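Local coordinates for RNA silencing suppressor p19 (Carnation Italian ringspot virus, PDB 6BJV), which suppresses RNA silencing in the host plant by binding short interfering RNAs as a homodimer and selecting them by the length of their duplex, at residues A[9-14]-A[65-70]; A[16-21]-A[34-39]; A[52-57]-A[115-120]. One frame throughout, in Å; residues are numbered along the deposited sequence.

Interaction 1: residues A[9-14]-A[65-70]; sequences DTREQA and FGKVVF. With nucleotides of chain C.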
loop_
_atom_site.group_PDB
_atom_site.type_symbol
_atom_site.label_atom_id
_atom_site.label_comp_id
_atom_site.label_asym_id
_atom_site.label_seq_id
_atom_site.Cartn_x
_atom_site.Cartn_y
_atom_site.Cartn_z
ATOM N N ASP A 9 -3.450 18.117 19.483
ATOM C CA ASP A 9 -3.199 17.457 20.760
ATOM C C ASP A 9 -3.782 16.049 20.792
ATOM O O ASP A 9 -3.248 15.178 21.487
ATOM C CB ASP A 9 -3.760 18.298 21.908
ATOM C CG ASP A 9 -2.955 19.566 22.151
ATOM O OD1 ASP A 9 -1.886 19.728 21.525
ATOM O OD2 ASP A 9 -3.387 20.395 22.980
ATOM N N THR A 10 -4.867 15.802 20.055
ATOM C CA THR A 10 -5.384 14.440 19.957
ATOM C C THR A 10 -4.434 13.555 19.159
ATOM O O THR A 10 -4.252 12.375 19.482
ATOM C CB THR A 10 -6.779 14.444 19.327
ATOM O OG1 THR A 10 -7.302 13.110 19.302
ATOM C CG2 THR A 10 -6.743 14.996 17.911
ATOM N N ARG A 11 -3.819 14.108 18.111
ATOM C CA ARG A 11 -2.752 13.397 17.416
ATOM C C ARG A 11 -1.602 13.098 18.365
ATOM O O ARG A 11 -0.998 12.020 18.309
ATOM C CB ARG A 11 -2.267 14.231 16.228
ATOM C CG ARG A 11 -0.928 13.804 15.631
ATOM C CD ARG A 11 -0.543 14.723 14.484
ATOM N NE ARG A 11 0.745 14.374 13.896
ATOM C CZ ARG A 11 0.924 13.418 12.990
ATOM N NH1 ARG A 11 -0.104 12.699 12.561
ATOM N NH2 ARG A 11 2.139 13.179 12.515
ATOM N N GLU A 12 -1.290 14.047 19.245
ATOM C CA GLU A 12 -0.200 13.866 20.194
ATOM C C GLU A 12 -0.493 12.721 21.157
ATOM O O GLU A 12 0.411 11.964 21.528
ATOM C CB GLU A 12 0.026 15.173 20.952
ATOM C CG GLU A 12 1.380 15.293 21.596
ATOM C CD GLU A 12 1.592 16.638 22.265
ATOM O OE1 GLU A 12 0.591 17.346 22.514
ATOM O OE2 GLU A 12 2.759 16.990 22.543
ATOM N N GLN A 13 -1.756 12.573 21.565
ATOM C CA GLN A 13 -2.119 11.485 22.467
ATOM C C GLN A 13 -2.129 10.144 21.741
ATOM O O GLN A 13 -1.729 9.122 22.310
ATOM C CB GLN A 13 -3.485 11.766 23.097
ATOM C CG GLN A 13 -3.490 12.945 24.062
ATOM C CD GLN A 13 -4.885 13.306 24.542
ATOM O OE1 GLN A 13 -5.883 12.944 23.917
ATOM N NE2 GLN A 13 -4.960 14.022 25.658
ATOM N N ALA A 14 -2.577 10.127 20.483
ATOM C CA ALA A 14 -2.638 8.874 19.739
ATOM C C ALA A 14 -1.251 8.269 19.566
ATOM O O ALA A 14 -1.089 7.043 19.608
ATOM C CB ALA A 14 -3.297 9.102 18.380
ATOM N N PHE A 65 -6.305 7.803 10.986
ATOM C CA PHE A 65 -7.607 8.412 10.725
ATOM C C PHE A 65 -7.378 9.917 10.701
ATOM O O PHE A 65 -7.341 10.567 11.750
ATOM C CB PHE A 65 -8.631 8.011 11.780
ATOM C CG PHE A 65 -8.638 6.545 12.089
ATOM C CD1 PHE A 65 -9.230 5.641 11.225
ATOM C CD2 PHE A 65 -8.052 6.070 13.251
ATOM C CE1 PHE A 65 -9.235 4.291 11.514
ATOM C CE2 PHE A 65 -8.055 4.726 13.544
ATOM C CZ PHE A 65 -8.646 3.836 12.676
ATOM N N GLY A 66 -7.224 10.470 9.501
ATOM C CA GLY A 66 -6.727 11.826 9.400
ATOM C C GLY A 66 -5.310 11.892 9.932
ATOM O O GLY A 66 -4.469 11.034 9.639
ATOM N N LYS A 67 -5.039 12.911 10.741
ATOM C CA LYS A 67 -3.738 13.062 11.375
ATOM C C LYS A 67 -3.661 12.363 12.730
ATOM O O LYS A 67 -2.727 12.624 13.495
ATOM C CB LYS A 67 -3.396 14.546 11.531
ATOM C CG LYS A 67 -4.483 15.385 12.181
ATOM C CD LYS A 67 -3.964 16.766 12.542
ATOM C CE LYS A 67 -5.099 17.766 12.701
ATOM N NZ LYS A 67 -5.747 18.088 11.397
ATOM N N VAL A 68 -4.609 11.481 13.036
ATOM C CA VAL A 68 -4.633 10.738 14.290
ATOM C C VAL A 68 -4.081 9.349 13.985
ATOM O O VAL A 68 -4.803 8.469 13.506
ATOM C CB VAL A 68 -6.044 10.673 14.881
ATOM C CG1 VAL A 68 -6.015 10.046 16.266
ATOM C CG2 VAL A 68 -6.667 12.064 14.933
ATOM N N VAL A 69 -2.798 9.142 14.276
ATOM C CA VAL A 69 -2.060 7.969 13.820
ATOM C C VAL A 69 -1.727 7.088 15.016
ATOM O O VAL A 69 -1.217 7.575 16.032
ATOM C CB VAL A 69 -0.782 8.378 13.068
ATOM C CG1 VAL A 69 -0.016 7.148 12.595
ATOM C CG2 VAL A 69 -1.134 9.282 11.886
ATOM N N PHE A 70 -2.013 5.795 14.887
ATOM C CA PHE A 70 -1.649 4.787 15.869
ATOM C C PHE A 70 -0.632 3.831 15.257
ATOM O O PHE A 70 -0.611 3.621 14.041
ATOM C CB PHE A 70 -2.875 3.999 16.336
ATOM C CG PHE A 70 -3.946 4.847 16.961
ATOM C CD1 PHE A 70 -4.865 5.518 16.172
ATOM C CD2 PHE A 70 -4.042 4.962 18.338
ATOM C CE1 PHE A 70 -5.857 6.295 16.746
ATOM C CE2 PHE A 70 -5.029 5.736 18.917
ATOM C CZ PHE A 70 -5.938 6.403 18.120
ATOM P P U C 10 1.936 11.375 9.593
ATOM O OP1 U C 10 1.983 10.904 11.000
ATOM O OP2 U C 10 3.024 12.247 9.085
ATOM O "O5'" U C 10 1.829 10.104 8.642
ATOM C "C5'" U C 10 0.743 9.196 8.761
ATOM C "C4'" U C 10 0.617 8.325 7.538
ATOM O "O4'" U C 10 0.302 9.144 6.380
ATOM C "C3'" U C 10 1.873 7.574 7.126
ATOM O "O3'" U C 10 2.091 6.396 7.881
ATOM C "C2'" U C 10 1.632 7.322 5.645
ATOM O "O2'" U C 10 0.736 6.238 5.446
ATOM C "C1'" U C 10 0.929 8.613 5.232
ATOM N N1 U C 10 1.868 9.624 4.696
ATOM C C2 U C 10 2.367 9.424 3.426
ATOM O O2 U C 10 2.079 8.454 2.745
ATOM N N3 U C 10 3.221 10.401 2.985
ATOM C C4 U C 10 3.613 11.532 3.670
ATOM O O4 U C 10 4.391 12.320 3.130
ATOM C C5 U C 10 3.051 11.671 4.979
ATOM C C6 U C 10 2.216 10.732 5.433
ATOM P P U C 9 -0.121 17.779 9.831
ATOM O OP1 U C 9 -0.559 17.175 11.116
ATOM O OP2 U C 9 1.131 18.576 9.791
ATOM O "O5'" U C 9 0.006 16.622 8.749
ATOM C "C5'" U C 9 0.519 15.346 9.092
ATOM C "C4'" U C 9 -0.365 14.250 8.558
ATOM O "O4'" U C 9 -0.953 14.663 7.296
ATOM C "C3'" U C 9 0.332 12.939 8.233
ATOM O "O3'" U C 9 0.535 12.129 9.375
ATOM C "C2'" U C 9 -0.594 12.321 7.194
ATOM O "O2'" U C 9 -1.728 11.723 7.806
ATOM C "C1'" U C 9 -1.052 13.559 6.425
ATOM N N1 U C 9 -0.209 13.830 5.240
ATOM C C2 U C 9 -0.278 12.954 4.176
ATOM O O2 U C 9 -0.991 11.965 4.176
ATOM N N3 U C 9 0.530 13.280 3.118
ATOM C C4 U C 9 1.372 14.367 3.016
ATOM O O4 U C 9 2.034 14.522 1.989
ATOM C C5 U C 9 1.383 15.229 4.157
ATOM C C6 U C 9 0.607 14.935 5.202
HETATM O O HOH W 1 -0.878 10.261 15.623
#

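Interaction 2: residues A[16-21]-A[34-39]; sequences GERWDG and DESPSW. With nucleotides of chain C; nucleotides of chain D.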
loop_
_atom_site.group_PDB
_atom_site.type_symbol
_atom_site.label_atom_id
_atom_site.label_comp_id
_atom_site.label_asym_id
_atom_site.label_seq_id
_atom_site.Cartn_x
_atom_site.Cartn_y
_atom_site.Cartn_z
ATOM N N GLY A 16 1.253 8.708 21.677
ATOM C CA GLY A 16 1.625 8.209 22.988
ATOM C C GLY A 16 0.896 6.945 23.386
ATOM O O GLY A 16 1.348 6.242 24.294
ATOM N N GLU A 17 -0.221 6.638 22.722
ATOM C CA GLU A 17 -0.961 5.424 23.047
ATOM C C GLU A 17 -0.120 4.177 22.806
ATOM O O GLU A 17 -0.354 3.139 23.435
ATOM C CB GLU A 17 -2.254 5.368 22.232
ATOM C CG GLU A 17 -3.153 4.181 22.568
ATOM C CD GLU A 17 -2.797 2.923 21.795
ATOM O OE1 GLU A 17 -2.210 3.036 20.698
ATOM O OE2 GLU A 17 -3.110 1.818 22.288
ATOM N N ARG A 18 0.861 4.260 21.906
ATOM C CA ARG A 18 1.730 3.117 21.646
ATOM C C ARG A 18 2.464 2.685 22.909
ATOM O O ARG A 18 2.669 1.488 23.141
ATOM C CB ARG A 18 2.725 3.472 20.542
ATOM C CG ARG A 18 3.688 2.359 20.170
ATOM C CD ARG A 18 4.569 2.783 19.008
ATOM N NE ARG A 18 5.504 1.737 18.604
ATOM C CZ ARG A 18 6.378 1.857 17.610
ATOM N NH1 ARG A 18 6.444 2.981 16.908
ATOM N NH2 ARG A 18 7.189 0.851 17.315
ATOM N N TRP A 19 2.859 3.646 23.743
ATOM C CA TRP A 19 3.668 3.375 24.924
ATOM C C TRP A 19 2.832 3.220 26.187
ATOM O O TRP A 19 3.036 2.273 26.951
ATOM C CB TRP A 19 4.696 4.495 25.105
ATOM C CG TRP A 19 5.331 4.904 23.817
ATOM C CD1 TRP A 19 5.254 6.126 23.218
ATOM C CD2 TRP A 19 6.123 4.081 22.951
ATOM N NE1 TRP A 19 5.958 6.119 22.038
ATOM C CE2 TRP A 19 6.499 4.874 21.851
ATOM C CE3 TRP A 19 6.552 2.751 23.002
ATOM C CZ2 TRP A 19 7.288 4.384 20.812
ATOM C CZ3 TRP A 19 7.333 2.266 21.969
ATOM C CH2 TRP A 19 7.694 3.081 20.889
ATOM N N ASP A 20 1.892 4.128 26.424
ATOM C CA ASP A 20 1.052 4.045 27.607
ATOM C C ASP A 20 -0.082 3.049 27.369
ATOM O O ASP A 20 -0.181 2.416 26.314
ATOM C CB ASP A 20 0.534 5.432 27.980
ATOM C CG ASP A 20 -0.229 6.096 26.853
ATOM O OD1 ASP A 20 -1.034 5.413 26.193
ATOM O OD2 ASP A 20 -0.014 7.304 26.620
ATOM N N GLY A 21 -0.948 2.904 28.366
ATOM C CA GLY A 21 -2.008 1.912 28.324
ATOM C C GLY A 21 -2.930 2.009 27.123
ATOM O O GLY A 21 -3.033 1.056 26.348
ATOM N N ASP A 34 1.845 -2.921 22.521
ATOM C CA ASP A 34 3.053 -2.749 21.730
ATOM C C ASP A 34 4.150 -3.679 22.234
ATOM O O ASP A 34 4.282 -3.912 23.439
ATOM C CB ASP A 34 3.521 -1.295 21.790
ATOM C CG ASP A 34 4.768 -1.051 20.967
ATOM O OD1 ASP A 34 4.667 -1.036 19.723
ATOM O OD2 ASP A 34 5.849 -0.865 21.562
ATOM N N GLU A 35 4.937 -4.215 21.298
ATOM C CA GLU A 35 6.015 -5.144 21.618
ATOM C C GLU A 35 7.330 -4.689 20.993
ATOM O O GLU A 35 8.155 -5.519 20.602
ATOM C CB GLU A 35 5.667 -6.561 21.155
ATOM C CG GLU A 35 4.393 -7.125 21.772
ATOM C CD GLU A 35 3.947 -8.425 21.124
ATOM O OE1 GLU A 35 4.385 -8.711 19.989
ATOM O OE2 GLU A 35 3.157 -9.163 21.751
ATOM N N SER A 36 7.539 -3.381 20.894
ATOM C CA SER A 36 8.761 -2.870 20.288
ATOM C C SER A 36 9.969 -3.349 21.088
ATOM O O SER A 36 10.000 -3.177 22.314
ATOM C CB SER A 36 8.746 -1.343 20.234
ATOM O OG SER A 36 7.615 -0.867 19.532
ATOM N N PRO A 37 10.973 -3.942 20.447
ATOM C CA PRO A 37 12.155 -4.379 21.196
ATOM C C PRO A 37 13.014 -3.197 21.613
ATOM O O PRO A 37 13.038 -2.151 20.960
ATOM C CB PRO A 37 12.891 -5.277 20.197
ATOM C CG PRO A 37 12.539 -4.692 18.873
ATOM C CD PRO A 37 11.112 -4.214 19.005
ATOM N N SER A 38 13.724 -3.373 22.722
ATOM C CA SER A 38 14.652 -2.353 23.176
ATOM C C SER A 38 15.822 -2.238 22.202
ATOM O O SER A 38 15.974 -3.030 21.267
ATOM C CB SER A 38 15.157 -2.679 24.581
ATOM O OG SER A 38 15.686 -3.993 24.638
ATOM N N TRP A 39 16.658 -1.226 22.432
ATOM C CA TRP A 39 17.838 -1.042 21.595
ATOM C C TRP A 39 18.758 -2.253 21.679
ATOM O O TRP A 39 19.148 -2.825 20.654
ATOM C CB TRP A 39 18.578 0.229 22.014
ATOM C CG TRP A 39 19.667 0.635 21.069
ATOM C CD1 TRP A 39 19.881 0.156 19.810
ATOM C CD2 TRP A 39 20.693 1.606 21.309
ATOM N NE1 TRP A 39 20.974 0.769 19.250
ATOM C CE2 TRP A 39 21.492 1.662 20.151
ATOM C CE3 TRP A 39 21.012 2.432 22.391
ATOM C CZ2 TRP A 39 22.590 2.513 20.043
ATOM C CZ3 TRP A 39 22.104 3.274 22.281
ATOM C CH2 TRP A 39 22.879 3.308 21.116
ATOM P P G C 19 23.972 9.594 23.312
ATOM O OP1 G C 19 24.855 10.005 24.433
ATOM O OP2 G C 19 24.469 8.608 22.318
ATOM O "O5'" G C 19 22.616 9.038 23.931
ATOM C "C5'" G C 19 22.420 7.648 24.130
ATOM C "C4'" G C 19 20.958 7.314 24.277
ATOM O "O4'" G C 19 20.276 7.597 23.029
ATOM C "C3'" G C 19 20.655 5.851 24.562
ATOM O "O3'" G C 19 20.714 5.559 25.948
ATOM C "C2'" G C 19 19.276 5.649 23.945
ATOM O "O2'" G C 19 18.251 6.079 24.828
ATOM C "C1'" G C 19 19.329 6.594 22.746
ATOM N N9 G C 19 19.751 5.919 21.505
ATOM C C8 G C 19 20.929 6.149 20.843
ATOM N N7 G C 19 21.062 5.436 19.761
ATOM C C5 G C 19 19.894 4.694 19.703
ATOM C C6 G C 19 19.474 3.743 18.742
ATOM O O6 G C 19 20.074 3.356 17.730
ATOM N N1 G C 19 18.224 3.226 19.061
ATOM C C2 G C 19 17.479 3.583 20.158
ATOM N N2 G C 19 16.297 2.974 20.291
ATOM N N3 G C 19 17.856 4.471 21.061
ATOM C C4 G C 19 19.068 4.984 20.771
ATOM O OP3 C D 1 12.903 -1.037 11.433
ATOM P P C D 1 13.708 -1.853 12.373
ATOM O OP1 C D 1 13.288 -3.269 12.221
ATOM O OP2 C D 1 15.137 -1.505 12.180
ATOM O "O5'" C D 1 13.319 -1.402 13.848
ATOM C "C5'" C D 1 12.419 -2.170 14.631
ATOM C "C4'" C D 1 12.396 -1.694 16.060
ATOM O "O4'" C D 1 13.686 -1.945 16.683
ATOM C "C3'" C D 1 12.177 -0.203 16.259
ATOM O "O3'" C D 1 10.817 0.184 16.165
ATOM C "C2'" C D 1 12.794 0.038 17.629
ATOM O "O2'" C D 1 11.920 -0.383 18.667
ATOM C "C1'" C D 1 14.000 -0.899 17.578
ATOM N N1 C D 1 15.207 -0.203 17.082
ATOM C C2 C D 1 15.864 0.679 17.939
ATOM O O2 C D 1 15.420 0.843 19.086
ATOM N N3 C D 1 16.965 1.334 17.503
ATOM C C4 C D 1 17.410 1.130 16.263
ATOM N N4 C D 1 18.500 1.799 15.879
ATOM C C5 C D 1 16.757 0.237 15.364
ATOM C C6 C D 1 15.668 -0.402 15.811
ATOM P P G D 2 10.436 1.663 15.663
ATOM O OP1 G D 2 8.957 1.779 15.631
ATOM O OP2 G D 2 11.216 1.954 14.434
ATOM O "O5'" G D 2 10.962 2.608 16.832
ATOM C "C5'" G D 2 10.402 2.532 18.135
ATOM C "C4'" G D 2 11.012 3.553 19.061
ATOM O "O4'" G D 2 12.401 3.218 19.325
ATOM C "C3'" G D 2 11.079 4.975 18.533
ATOM O "O3'" G D 2 9.845 5.665 18.623
ATOM C "C2'" G D 2 12.190 5.582 19.376
ATOM O "O2'" G D 2 11.730 5.920 20.677
ATOM C "C1'" G D 2 13.154 4.402 19.488
ATOM N N9 G D 2 14.202 4.448 18.452
ATOM C C8 G D 2 14.294 3.689 17.310
ATOM N N7 G D 2 15.345 3.973 16.591
ATOM C C5 G D 2 15.983 4.982 17.299
ATOM C C6 G D 2 17.177 5.692 17.017
ATOM O O6 G D 2 17.936 5.568 16.046
ATOM N N1 G D 2 17.457 6.632 18.004
ATOM C C2 G D 2 16.690 6.858 19.122
ATOM N N2 G D 2 17.123 7.806 19.964
ATOM N N3 G D 2 15.576 6.201 19.398
ATOM C C4 G D 2 15.287 5.287 18.450
#

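Interaction 3: residues A[52-57]-A[115-120]; sequences NQDNPL and RFRGVS. With nucleotides of chain C.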
loop_
_atom_site.group_PDB
_atom_site.type_symbol
_atom_site.label_atom_id
_atom_site.label_comp_id
_atom_site.label_asym_id
_atom_site.label_seq_id
_atom_site.Cartn_x
_atom_site.Cartn_y
_atom_site.Cartn_z
ATOM N N ASN A 52 20.199 -8.622 7.608
ATOM C CA ASN A 52 19.487 -7.352 7.677
ATOM C C ASN A 52 17.987 -7.468 7.449
ATOM O O ASN A 52 17.248 -6.600 7.927
ATOM C CB ASN A 52 20.063 -6.353 6.661
ATOM C CG ASN A 52 20.065 -6.896 5.243
ATOM O OD1 ASN A 52 19.355 -7.851 4.927
ATOM N ND2 ASN A 52 20.865 -6.283 4.377
ATOM N N GLN A 53 17.511 -8.500 6.745
ATOM C CA GLN A 53 16.083 -8.681 6.528
ATOM C C GLN A 53 15.644 -10.130 6.701
ATOM O O GLN A 53 14.521 -10.471 6.306
ATOM C CB GLN A 53 15.683 -8.187 5.129
ATOM C CG GLN A 53 15.737 -6.676 4.957
ATOM C CD GLN A 53 14.658 -5.955 5.745
ATOM O OE1 GLN A 53 13.994 -6.544 6.598
ATOM N NE2 GLN A 53 14.474 -4.671 5.456
ATOM N N ASP A 54 16.484 -10.992 7.264
ATOM C CA ASP A 54 16.099 -12.376 7.501
ATOM C C ASP A 54 17.004 -13.020 8.557
ATOM O O ASP A 54 18.208 -13.108 8.337
ATOM C CB ASP A 54 16.165 -13.183 6.202
ATOM C CG ASP A 54 15.701 -14.615 6.380
ATOM O OD1 ASP A 54 14.778 -14.842 7.187
ATOM O OD2 ASP A 54 16.261 -15.514 5.714
ATOM N N ASN A 55 16.472 -13.475 9.696
ATOM C CA ASN A 55 15.052 -13.420 10.045
ATOM C C ASN A 55 14.715 -12.115 10.768
ATOM O O ASN A 55 15.574 -11.550 11.443
ATOM C CB ASN A 55 14.676 -14.613 10.922
ATOM C CG ASN A 55 14.761 -15.928 10.176
ATOM O OD1 ASN A 55 13.872 -16.270 9.399
ATOM N ND2 ASN A 55 15.837 -16.670 10.403
ATOM N N PRO A 56 13.467 -11.631 10.636
ATOM C CA PRO A 56 13.069 -10.426 11.375
ATOM C C PRO A 56 12.369 -10.748 12.685
ATOM O O PRO A 56 11.669 -11.760 12.791
ATOM C CB PRO A 56 12.129 -9.719 10.393
ATOM C CG PRO A 56 11.569 -10.834 9.518
ATOM C CD PRO A 56 12.381 -12.092 9.757
ATOM N N LEU A 57 12.543 -9.887 13.691
ATOM C CA LEU A 57 11.939 -10.133 14.995
ATOM C C LEU A 57 10.439 -9.870 14.998
ATOM O O LEU A 57 9.727 -10.422 15.845
ATOM C CB LEU A 57 12.618 -9.266 16.058
ATOM C CG LEU A 57 12.117 -9.429 17.496
ATOM C CD1 LEU A 57 12.315 -10.854 17.994
ATOM C CD2 LEU A 57 12.817 -8.441 18.414
ATOM N N ARG A 115 4.897 -2.865 7.539
ATOM C CA ARG A 115 6.207 -3.157 6.973
ATOM C C ARG A 115 6.688 -4.506 7.490
ATOM O O ARG A 115 6.652 -4.763 8.697
ATOM C CB ARG A 115 7.216 -2.060 7.328
ATOM C CG ARG A 115 8.642 -2.365 6.894
ATOM C CD ARG A 115 9.573 -1.195 7.156
ATOM N NE ARG A 115 9.576 -0.789 8.559
ATOM C CZ ARG A 115 10.249 0.254 9.038
ATOM N NH1 ARG A 115 10.976 1.010 8.227
ATOM N NH2 ARG A 115 10.195 0.544 10.331
ATOM N N PHE A 116 7.139 -5.362 6.575
ATOM C CA PHE A 116 7.611 -6.693 6.938
ATOM C C PHE A 116 8.640 -7.139 5.912
ATOM O O PHE A 116 8.352 -7.156 4.712
ATOM C CB PHE A 116 6.448 -7.685 7.009
ATOM C CG PHE A 116 6.834 -9.045 7.521
ATOM C CD1 PHE A 116 7.328 -9.203 8.803
ATOM C CD2 PHE A 116 6.686 -10.169 6.723
ATOM C CE1 PHE A 116 7.678 -10.453 9.280
ATOM C CE2 PHE A 116 7.032 -11.420 7.194
ATOM C CZ PHE A 116 7.528 -11.562 8.476
ATOM N N ARG A 117 9.832 -7.499 6.385
ATOM C CA ARG A 117 10.907 -7.971 5.512
ATOM C C ARG A 117 11.264 -6.924 4.458
ATOM O O ARG A 117 11.459 -7.242 3.282
ATOM C CB ARG A 117 10.532 -9.296 4.846
ATOM C CG ARG A 117 10.495 -10.488 5.783
ATOM C CD ARG A 117 10.244 -11.765 5.002
ATOM N NE ARG A 117 10.461 -12.960 5.808
ATOM C CZ ARG A 117 10.385 -14.201 5.338
ATOM N NH1 ARG A 117 10.097 -14.417 4.061
ATOM N NH2 ARG A 117 10.601 -15.229 6.147
ATOM N N GLY A 118 11.345 -5.665 4.880
ATOM C CA GLY A 118 11.698 -4.588 3.977
ATOM C C GLY A 118 10.652 -4.334 2.909
ATOM O O GLY A 118 10.918 -3.629 1.931
ATOM N N VAL A 119 9.461 -4.905 3.083
ATOM C CA VAL A 119 8.332 -4.690 2.180
ATOM C C VAL A 119 7.242 -3.965 2.953
ATOM O O VAL A 119 6.792 -4.442 4.004
ATOM C CB VAL A 119 7.800 -6.009 1.596
ATOM C CG1 VAL A 119 6.648 -5.738 0.627
ATOM C CG2 VAL A 119 8.911 -6.774 0.896
ATOM N N SER A 120 6.812 -2.822 2.430
ATOM C CA SER A 120 5.752 -2.024 3.026
ATOM C C SER A 120 4.523 -2.068 2.131
ATOM O O SER A 120 4.626 -1.860 0.917
ATOM C CB SER A 120 6.204 -0.578 3.234
ATOM O OG SER A 120 5.176 0.197 3.825
ATOM P P C C 12 7.770 2.747 5.672
ATOM O OP1 C C 12 7.933 1.415 6.306
ATOM O OP2 C C 12 8.061 3.973 6.459
ATOM O "O5'" C C 12 8.643 2.775 4.339
ATOM C "C5'" C C 12 8.410 1.829 3.307
ATOM C "C4'" C C 12 9.186 2.152 2.054
ATOM O "O4'" C C 12 8.662 3.361 1.439
ATOM C "C3'" C C 12 10.663 2.450 2.241
ATOM O "O3'" C C 12 11.454 1.285 2.397
ATOM C "C2'" C C 12 10.991 3.254 0.992
ATOM O "O2'" C C 12 11.145 2.407 -0.138
ATOM C "C1'" C C 12 9.715 4.081 0.831
ATOM N N1 C C 12 9.830 5.398 1.496
ATOM C C2 C C 12 10.433 6.447 0.801
ATOM O O2 C C 12 10.841 6.241 -0.351
ATOM N N3 C C 12 10.552 7.655 1.399
ATOM C C4 C C 12 10.098 7.831 2.641
ATOM N N4 C C 12 10.235 9.039 3.191
ATOM C C5 C C 12 9.484 6.775 3.376
ATOM C C6 C C 12 9.375 5.587 2.771
ATOM P P C C 11 3.585 5.972 8.294
ATOM O OP1 C C 11 3.497 4.819 9.225
ATOM O OP2 C C 11 4.320 7.193 8.705
ATOM O "O5'" C C 11 4.219 5.442 6.935
ATOM C "C5'" C C 11 3.651 4.329 6.265
ATOM C "C4'" C C 11 4.212 4.163 4.875
ATOM O "O4'" C C 11 3.856 5.299 4.043
ATOM C "C3'" C C 11 5.724 4.101 4.766
ATOM O "O3'" C C 11 6.259 2.846 5.138
ATOM C "C2'" C C 11 5.953 4.460 3.305
ATOM O "O2'" C C 11 5.688 3.355 2.455
ATOM C "C1'" C C 11 4.874 5.520 3.085
ATOM N N1 C C 11 5.406 6.893 3.242
ATOM C C2 C C 11 6.089 7.453 2.159
ATOM O O2 C C 11 6.216 6.782 1.124
ATOM N N3 C C 11 6.588 8.704 2.264
ATOM C C4 C C 11 6.429 9.392 3.395
ATOM N N4 C C 11 6.941 10.624 3.450
ATOM C C5 C C 11 5.741 8.845 4.518
ATOM C C6 C C 11 5.249 7.603 4.400
#

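Interaction 1: residues A[9-14]-A[65-70]
Lys67, inside the type II' turn from Phe65 to Val68 that leads into strand 68-75, offers its carbonyl oxygen to Arg11 of helix 7-16. Arg11 NH1 donates to Lys67 O at 2.8 Å; the oxygen lies close to the guanidinium plane, whereas the donor stands above the plane of the carbonyl. CB, CG and CD of Arg11 run past the same oxygen, the chain being extended from CG to NE. This bond holds the guanidinium beside the RNA backbone, where Arg11 NH2 gives a 2.7 Å hydrogen bond to OP1 of U10 in chain C, and Arg11 NH1 adds weak ones to that oxygen and to O3' of U9 in chain C. Val68 turns CG1 to Ala14 CB at 3.6 Å. Val69 brings CG2 to 3.6 Å from Arg11 NH1, while its backbone N donates to water 1, which in turn donates to Arg11 O. Phe70 closes the contact with its ring: Ala14 CB sits over one face, 3.9 Å from the centroid, in a CH-pi contact. The axes of 9-14 and 68-70 run parallel, 1° apart and 6.8 Å at closest approach, so an N-terminal helix packs along an outer strand of the p19 sheet and its arginine reaches a phosphate of the bound siRNA.

Interaction 2: residues A[16-21]-A[34-39]
Arg18 reaches across to Asp34 and Ser36 with a fully extended side chain, CG anti to the backbone N (chi1 -180°). Arg18 NE forms a salt bridge with Asp34 OD1 at 3.1 Å, approaching from above the carboxylate plane, and the two planar groups stand 76° apart. At the tip, Arg18 NH2 is shared: it donates to Ser36 OG at 2.8 Å and to OP1 of G2 in chain D at 2.6 Å, while Arg18 NH1 adds a weak bond to the same phosphate oxygen. Asp34 is itself fixed by an Asx turn, in which OD2 accepts from Ser36 N, and Ser36 OG donates at 2.7 Å to Asp34 OD2, which receives it on its syn lone pair; Asp34 OD1 also accepts from Tyr73 N on strand 68-75. The serine hydroxyl thus links carboxylate and guanidinium, a second shell behind the arginine that grips the 5' end region of the siRNA strand. Trp19 follows, its CH2 lying 3.4 Å above one face of the Arg18 guanidinium, toward the rim. Trp19 CZ3 comes to 3.5 Å from Asp34 OD2, with the ring and carboxylate planes steeply inclined at 82°, and Trp19 CZ2 reaches O3' of G2 in chain D at 3.6 Å.

Interaction 3: residues A[52-57]-A[115-120]
Arg117 and Gln53 meet where the loop leading into strand 58-65 lies against the type I' beta hairpin that joins strands 109-116 and 119-126. The turn runs from Phe116 to Val119, closed by backbone bonds between those two residues. Gln53 is bent at chi2 (-69°), which carries its CD back to the turn, and the amide lies against the Arg117-Gly118 peptide: Gln53 OE1 is 3.5 Å from Arg117 C, and Gln53 NE2 is 3.1 Å from Gly118 CA. With no side chain at Gly118, the amide can come this near. The Arg117 side chain is extended from CG to NE, and Asp54 OD1 lies 4.3 Å from Arg117 NH2, well out of the guanidinium plane, a pairing of charges beyond salt-bridge range. Arg117 NE is buried by the contact, with no partner in the model. Pro56, which follows the cis peptide between Asp54 and Asn55 by one residue, fills the angle between two side chains: Pro56 CG touches Arg117 CG and Phe116 CE1, each at 3.9 Å.

How the interactions relate
Interactions 1 and 2 lie 16 Å apart between centres, interaction 2 nested inside the loop that interaction 1 closes; Phe70 CD2 touches Glu17 OE1 at 3.6 Å. Interaction 3 meets interaction 2 through Pro37 CB and Leu57 CD2, also 3.6 Å apart, but stays about 11 Å from interaction 1 at the nearest atoms, although both reach the same sheet. The RNA connects all three: Arg11 holds the phosphate of U10 midway along chain C, the hairpin of interaction 3 brings Arg115 to the phosphate of C12 of chain C and Ser120 beside C11 and C12, and interaction 2 lies at the duplex end, where the Trp39 ring covers G19 of chain C, as befits a molecular caliper.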